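Local structure of SnoN,Epimerase SnoN (Streptomyces nogalater, 5EP9) at residues 81-86 against 135-140; 125-130 against 235-240. The protein probably acts as a 2-oxoglutarate-dependent epimerase with a non-heme iron centre in the biosynthesis of nogalamycin. All blocks are in the same frame, centred on the assembly; numbering follows the deposited sequence.

Contact 1: 81-86 against 135-140. With AKG (2-oxoglutaric acid), chain E.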
loop_
_atom_site.group_PDB
_atom_site.type_symbol
_atom_site.label_atom_id
_atom_site.label_comp_id
_atom_site.label_asym_id
_atom_site.label_seq_id
_atom_site.Cartn_x
_atom_site.Cartn_y
_atom_site.Cartn_z
ATOM N N GLY A 81 -17.582 5.162 11.974
ATOM C CA GLY A 81 -17.960 5.929 10.755
ATOM C C GLY A 81 -17.133 5.501 9.561
ATOM O O GLY A 81 -16.617 4.409 9.520
ATOM N N THR A 82 -16.935 6.422 8.636
ATOM C CA THR A 82 -16.223 6.119 7.426
ATOM C C THR A 82 -14.713 6.320 7.517
ATOM O O THR A 82 -14.171 7.417 7.519
ATOM C CB THR A 82 -16.759 6.880 6.219
ATOM O OG1 THR A 82 -18.175 6.632 6.113
ATOM C CG2 THR A 82 -16.021 6.468 4.923
ATOM N N VAL A 83 -14.074 5.183 7.377
ATOM C CA VAL A 83 -12.636 5.072 7.390
ATOM C C VAL A 83 -12.118 5.599 6.079
ATOM O O VAL A 83 -11.181 6.388 6.041
ATOM C CB VAL A 83 -12.177 3.614 7.631
ATOM C CG1 VAL A 83 -10.691 3.559 7.634
ATOM C CG2 VAL A 83 -12.702 3.031 8.975
ATOM N N MET A 84 -12.712 5.117 5.006
ATOM C CA MET A 84 -12.338 5.535 3.662
ATOM C C MET A 84 -13.277 5.002 2.582
ATOM O O MET A 84 -14.013 4.058 2.803
ATOM C CB MET A 84 -10.923 5.093 3.262
ATOM C CG MET A 84 -10.736 3.587 3.236
ATOM S SD MET A 84 -9.036 3.295 2.627
ATOM C CE MET A 84 -8.047 3.844 4.025
ATOM N N ASP A 85 -13.113 5.566 1.393
ATOM C CA ASP A 85 -13.691 4.987 0.155
ATOM C C ASP A 85 -12.483 4.624 -0.686
ATOM O O ASP A 85 -11.473 5.365 -0.670
ATOM C CB ASP A 85 -14.549 5.981 -0.585
ATOM C CG ASP A 85 -15.853 6.324 0.169
ATOM O OD1 ASP A 85 -16.791 5.480 0.253
ATOM O OD2 ASP A 85 -15.908 7.473 0.701
ATOM N N TYR A 86 -12.582 3.519 -1.412
ATOM C CA TYR A 86 -11.501 3.128 -2.263
ATOM C C TYR A 86 -11.978 2.455 -3.512
ATOM O O TYR A 86 -13.080 1.858 -3.584
ATOM C CB TYR A 86 -10.484 2.245 -1.547
ATOM C CG TYR A 86 -10.992 0.928 -1.107
ATOM C CD1 TYR A 86 -11.714 0.794 0.094
ATOM C CD2 TYR A 86 -10.753 -0.203 -1.854
ATOM C CE1 TYR A 86 -12.151 -0.457 0.510
ATOM C CE2 TYR A 86 -11.203 -1.464 -1.462
ATOM C CZ TYR A 86 -11.906 -1.588 -0.280
ATOM O OH TYR A 86 -12.322 -2.856 0.046
ATOM N N ALA A 135 -18.788 12.108 8.522
ATOM C CA ALA A 135 -17.431 12.548 8.835
ATOM C C ALA A 135 -16.446 11.405 8.639
ATOM O O ALA A 135 -16.690 10.272 8.964
ATOM C CB ALA A 135 -17.326 13.103 10.290
ATOM N N SER A 136 -15.321 11.775 8.091
ATOM C CA SER A 136 -14.120 10.975 8.061
ATOM C C SER A 136 -13.716 10.570 9.504
ATOM O O SER A 136 -13.681 11.396 10.371
ATOM C CB SER A 136 -12.996 11.849 7.452
ATOM O OG SER A 136 -11.796 11.168 7.367
ATOM N N VAL A 137 -13.281 9.321 9.652
ATOM C CA VAL A 137 -12.710 8.793 10.884
ATOM C C VAL A 137 -11.299 8.257 10.626
ATOM O O VAL A 137 -10.912 8.073 9.458
ATOM C CB VAL A 137 -13.630 7.774 11.578
ATOM C CG1 VAL A 137 -15.019 8.408 11.791
ATOM C CG2 VAL A 137 -13.699 6.448 10.813
ATOM N N PRO A 138 -10.529 7.990 11.703
ATOM C CA PRO A 138 -9.170 7.454 11.512
ATOM C C PRO A 138 -9.139 6.048 10.916
ATOM O O PRO A 138 -10.118 5.288 10.997
ATOM C CB PRO A 138 -8.554 7.410 12.935
ATOM C CG PRO A 138 -9.431 8.334 13.722
ATOM C CD PRO A 138 -10.824 8.239 13.127
ATOM N N THR A 139 -8.016 5.701 10.394
ATOM C CA THR A 139 -7.716 4.332 10.090
ATOM C C THR A 139 -7.046 3.718 11.352
ATOM O O THR A 139 -5.950 4.103 11.680
ATOM C CB THR A 139 -6.728 4.233 8.906
ATOM O OG1 THR A 139 -7.298 4.863 7.772
ATOM C CG2 THR A 139 -6.565 2.767 8.533
ATOM N N ALA A 140 -7.709 2.747 11.998
ATOM C CA ALA A 140 -7.201 2.093 13.177
ATOM C C ALA A 140 -5.859 1.317 12.937
ATOM O O ALA A 140 -5.572 0.845 11.835
ATOM C CB ALA A 140 -8.253 1.143 13.737
HETATM C C1 AKG E . -2.056 0.686 3.914
HETATM O O1 AKG E . -1.621 -0.462 4.191
HETATM O O2 AKG E . -1.676 1.318 2.899
HETATM C C2 AKG E . -3.008 1.353 4.833
HETATM O O5 AKG E . -3.380 0.749 5.859
HETATM C C3 AKG E . -3.501 2.766 4.445
HETATM C C4 AKG E . -4.328 3.506 5.492
HETATM C C5 AKG E . -4.833 4.874 5.093
HETATM O O3 AKG E . -4.487 5.357 3.999
HETATM O O4 AKG E . -5.638 5.493 5.854
HETATM O O HOH W 1 -12.320 8.937 6.058
#
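V137 packs its CG2 methyl against the peptide that joins T82 to V83, and this is the tight part of the contact. With V137 CG1 anti to its carbonyl carbon (chi1 -54°), CG2 falls between the backbone N and that carbon, and comes 3.5 Å from T82 C and 4.0 Å from V83 CG2, the two valine side chains crossing at about a right angle. Beside it, V137 N donates to T82 O at 3.0 Å. A water also donates to T82 O (2.8 Å) and to V83 O, and binds S136 OG, which has N230 N as a further partner. Towards the pocket, V83 CG1 lies 3.6 Å from T139 OG1, and that hydroxyl donates to O4 of 2-oxoglutarate at 2.6 Å. M84 bends at chi3 (71°), and its CE lies 3.4 Å from the same oxygen. The solvent side is looser: A135 and P138 turn away from 81-86 and add little. The contact lies in the 14-202 part of the construct. Strand 82-87, interrupted by a classic beta bulge in which V83 and M84 together oppose W76, runs between strands 74-77 and 118-128, whereas T139 begins edge strand 139-142, paired with strand 225-227.

Contact 2: 125-130 against 235-240. With AKG (2-oxoglutaric acid), chain E.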
loop_
_atom_site.group_PDB
_atom_site.type_symbol
_atom_site.label_atom_id
_atom_site.label_comp_id
_atom_site.label_asym_id
_atom_site.label_seq_id
_atom_site.Cartn_x
_atom_site.Cartn_y
_atom_site.Cartn_z
ATOM N N VAL A 125 -7.072 3.014 -5.081
ATOM C CA VAL A 125 -7.159 4.441 -4.988
ATOM C C VAL A 125 -7.869 4.770 -3.690
ATOM O O VAL A 125 -8.979 4.323 -3.531
ATOM C CB VAL A 125 -7.954 5.021 -6.163
ATOM C CG1 VAL A 125 -8.133 6.521 -6.059
ATOM C CG2 VAL A 125 -7.292 4.697 -7.493
ATOM N N LEU A 126 -7.289 5.628 -2.839
ATOM C CA LEU A 126 -7.853 5.865 -1.513
ATOM C C LEU A 126 -8.343 7.279 -1.375
ATOM O O LEU A 126 -7.671 8.188 -1.770
ATOM C CB LEU A 126 -6.869 5.556 -0.388
ATOM C CG LEU A 126 -6.145 4.227 -0.486
ATOM C CD1 LEU A 126 -5.177 4.086 0.690
ATOM C CD2 LEU A 126 -7.096 3.068 -0.471
ATOM N N LEU A 127 -9.520 7.420 -0.788
ATOM C CA LEU A 127 -10.128 8.705 -0.477
ATOM C C LEU A 127 -10.606 8.761 1.002
ATOM O O LEU A 127 -11.388 7.939 1.426
ATOM C CB LEU A 127 -11.348 8.886 -1.353
ATOM C CG LEU A 127 -12.274 10.064 -1.072
ATOM C CD1 LEU A 127 -11.566 11.387 -1.302
ATOM C CD2 LEU A 127 -13.545 9.968 -1.923
ATOM N N LYS A 128 -10.128 9.750 1.716
ATOM C CA LYS A 128 -10.738 10.208 2.959
ATOM C C LYS A 128 -11.193 11.600 2.844
ATOM O O LYS A 128 -10.445 12.487 2.504
ATOM C CB LYS A 128 -9.779 10.221 4.168
ATOM C CG LYS A 128 -9.422 8.930 4.751
ATOM C CD LYS A 128 -8.717 9.222 6.114
ATOM C CE LYS A 128 -8.097 7.959 6.681
ATOM N NZ LYS A 128 -8.992 7.251 7.611
ATOM N N GLU A 129 -12.447 11.788 3.131
ATOM C CA GLU A 129 -13.041 13.088 3.100
ATOM C C GLU A 129 -14.266 13.165 3.940
ATOM O O GLU A 129 -14.868 12.167 4.274
ATOM C CB GLU A 129 -13.458 13.464 1.662
ATOM C CG GLU A 129 -14.644 12.659 1.163
ATOM C CD GLU A 129 -15.081 13.057 -0.231
ATOM O OE1 GLU A 129 -14.540 14.043 -0.823
ATOM O OE2 GLU A 129 -16.010 12.386 -0.705
ATOM N N ASN A 130 -14.576 14.396 4.323
ATOM C CA ASN A 130 -15.841 14.723 5.045
ATOM C C ASN A 130 -16.992 15.028 4.074
ATOM O O ASN A 130 -16.848 15.839 3.182
ATOM C CB ASN A 130 -15.628 15.890 5.964
ATOM C CG ASN A 130 -14.534 15.600 6.971
ATOM O OD1 ASN A 130 -14.644 14.682 7.739
ATOM N ND2 ASN A 130 -13.503 16.403 6.971
ATOM N N PRO A 235 -10.186 16.881 0.182
ATOM C CA PRO A 235 -10.078 15.433 0.261
ATOM C C PRO A 235 -8.661 14.928 0.292
ATOM O O PRO A 235 -7.742 15.530 -0.242
ATOM C CB PRO A 235 -10.797 14.952 -0.967
ATOM C CG PRO A 235 -10.851 16.142 -1.907
ATOM C CD PRO A 235 -10.809 17.369 -1.067
ATOM N N ARG A 236 -8.457 13.853 1.011
ATOM C CA ARG A 236 -7.184 13.167 1.038
ATOM C C ARG A 236 -7.245 12.116 -0.120
ATOM O O ARG A 236 -8.080 11.216 -0.102
ATOM C CB ARG A 236 -6.954 12.442 2.347
ATOM C CG ARG A 236 -5.512 11.988 2.490
ATOM C CD ARG A 236 -5.362 10.938 3.548
ATOM N NE ARG A 236 -5.824 9.646 3.083
ATOM C CZ ARG A 236 -5.778 8.513 3.768
ATOM N NH1 ARG A 236 -5.394 8.439 5.029
ATOM N NH2 ARG A 236 -6.210 7.425 3.195
ATOM N N LEU A 237 -6.316 12.213 -1.048
ATOM C CA LEU A 237 -6.280 11.337 -2.220
ATOM C C LEU A 237 -4.898 10.793 -2.421
ATOM O O LEU A 237 -3.883 11.561 -2.346
ATOM C CB LEU A 237 -6.662 12.093 -3.500
ATOM C CG LEU A 237 -8.158 12.400 -3.595
ATOM C CD1 LEU A 237 -8.505 13.628 -4.439
ATOM C CD2 LEU A 237 -8.931 11.233 -4.160
ATOM N N SER A 238 -4.859 9.470 -2.623
ATOM C CA SER A 238 -3.592 8.765 -2.704
ATOM C C SER A 238 -3.836 7.461 -3.367
ATOM O O SER A 238 -5.004 7.018 -3.521
ATOM C CB SER A 238 -3.010 8.516 -1.271
ATOM O OG SER A 238 -3.924 7.782 -0.468
ATOM N N THR A 239 -2.751 6.790 -3.648
ATOM C CA THR A 239 -2.842 5.404 -4.007
ATOM C C THR A 239 -2.017 4.548 -3.080
ATOM O O THR A 239 -0.977 4.990 -2.657
ATOM C CB THR A 239 -2.373 5.125 -5.482
ATOM O OG1 THR A 239 -1.003 5.489 -5.610
ATOM C CG2 THR A 239 -3.203 5.910 -6.462
ATOM N N SER A 240 -2.411 3.276 -3.000
ATOM C CA SER A 240 -1.708 2.264 -2.233
ATOM C C SER A 240 -1.539 0.990 -3.019
ATOM O O SER A 240 -2.502 0.397 -3.462
ATOM C CB SER A 240 -2.487 2.010 -0.918
ATOM O OG SER A 240 -1.742 1.275 -0.059
HETATM C C1 AKG E . -2.056 0.686 3.914
HETATM O O1 AKG E . -1.621 -0.462 4.191
HETATM O O2 AKG E . -1.676 1.318 2.899
HETATM C C2 AKG E . -3.008 1.353 4.833
HETATM O O5 AKG E . -3.380 0.749 5.859
HETATM C C3 AKG E . -3.501 2.766 4.445
HETATM C C4 AKG E . -4.328 3.506 5.492
HETATM C C5 AKG E . -4.833 4.874 5.093
HETATM O O3 AKG E . -4.487 5.357 3.999
HETATM O O4 AKG E . -5.638 5.493 5.854
HETATM O O HOH W 2 -6.109 8.973 0.445
#
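L126 and K128 pair with S238 and R236 on adjacent antiparallel strands in the larger sheet of the double-stranded beta-helix typical of the cupin clan. Both are hydrogen-bonded pairs: L126 N donates almost straight to S238 O (2.8 Å, 177°), S238 N returns to L126 O, and K128 and R236 exchange bonds likewise. Segment 125-130 lies in the 14-202 part of the engineered chain and 235-240 in the 203-305 part. L126 O has a second donor, a water that also accepts from R236 NE at 2.7 Å and bonds S238 OG, and K128 O has one in N230 ND2. The R236 guanidinium donates from NH1 to O4 of 2-oxoglutarate (3.1 Å) and to G171 O, while its NH2 bonds to O3 and O4 are weak. K128 lies alongside, pointing the same way, with CG 3.8 Å above the guanidinium centre. Its NZ, 4.6 Å from R236 NH1, has oxygen partners in V83 O, V137 O and T139 OG1, which probably ease the like-charge repulsion. On the opposite face of the sheet, L127 CD1 meets P235 CB and L237 CD2. At the ligand's other carboxylate, S240 OG, anti to its backbone N (chi1 -168°), donates to O2 at 3.0 Å.

Both contacts reach the O3/O4 carboxylate of 2-oxoglutarate, and contact 2 reaches the other end as well, but they do so from different parts of the fold. Contact 2 is buried and regular, two neighbouring strands zipped by a ladder of backbone bonds; contact 1 is only partly buried, a strand meeting a loop that leads into the second sheet, with one direct backbone bond and a bridging water. Their segments alternate along the chain, and strands 82-87 and 118-128 are neighbours in one sheet. K128 of contact 2 links them directly. Contact 1 offers the ligand a hydroxyl and a thioether methyl, contact 2 a guanidinium and a serine.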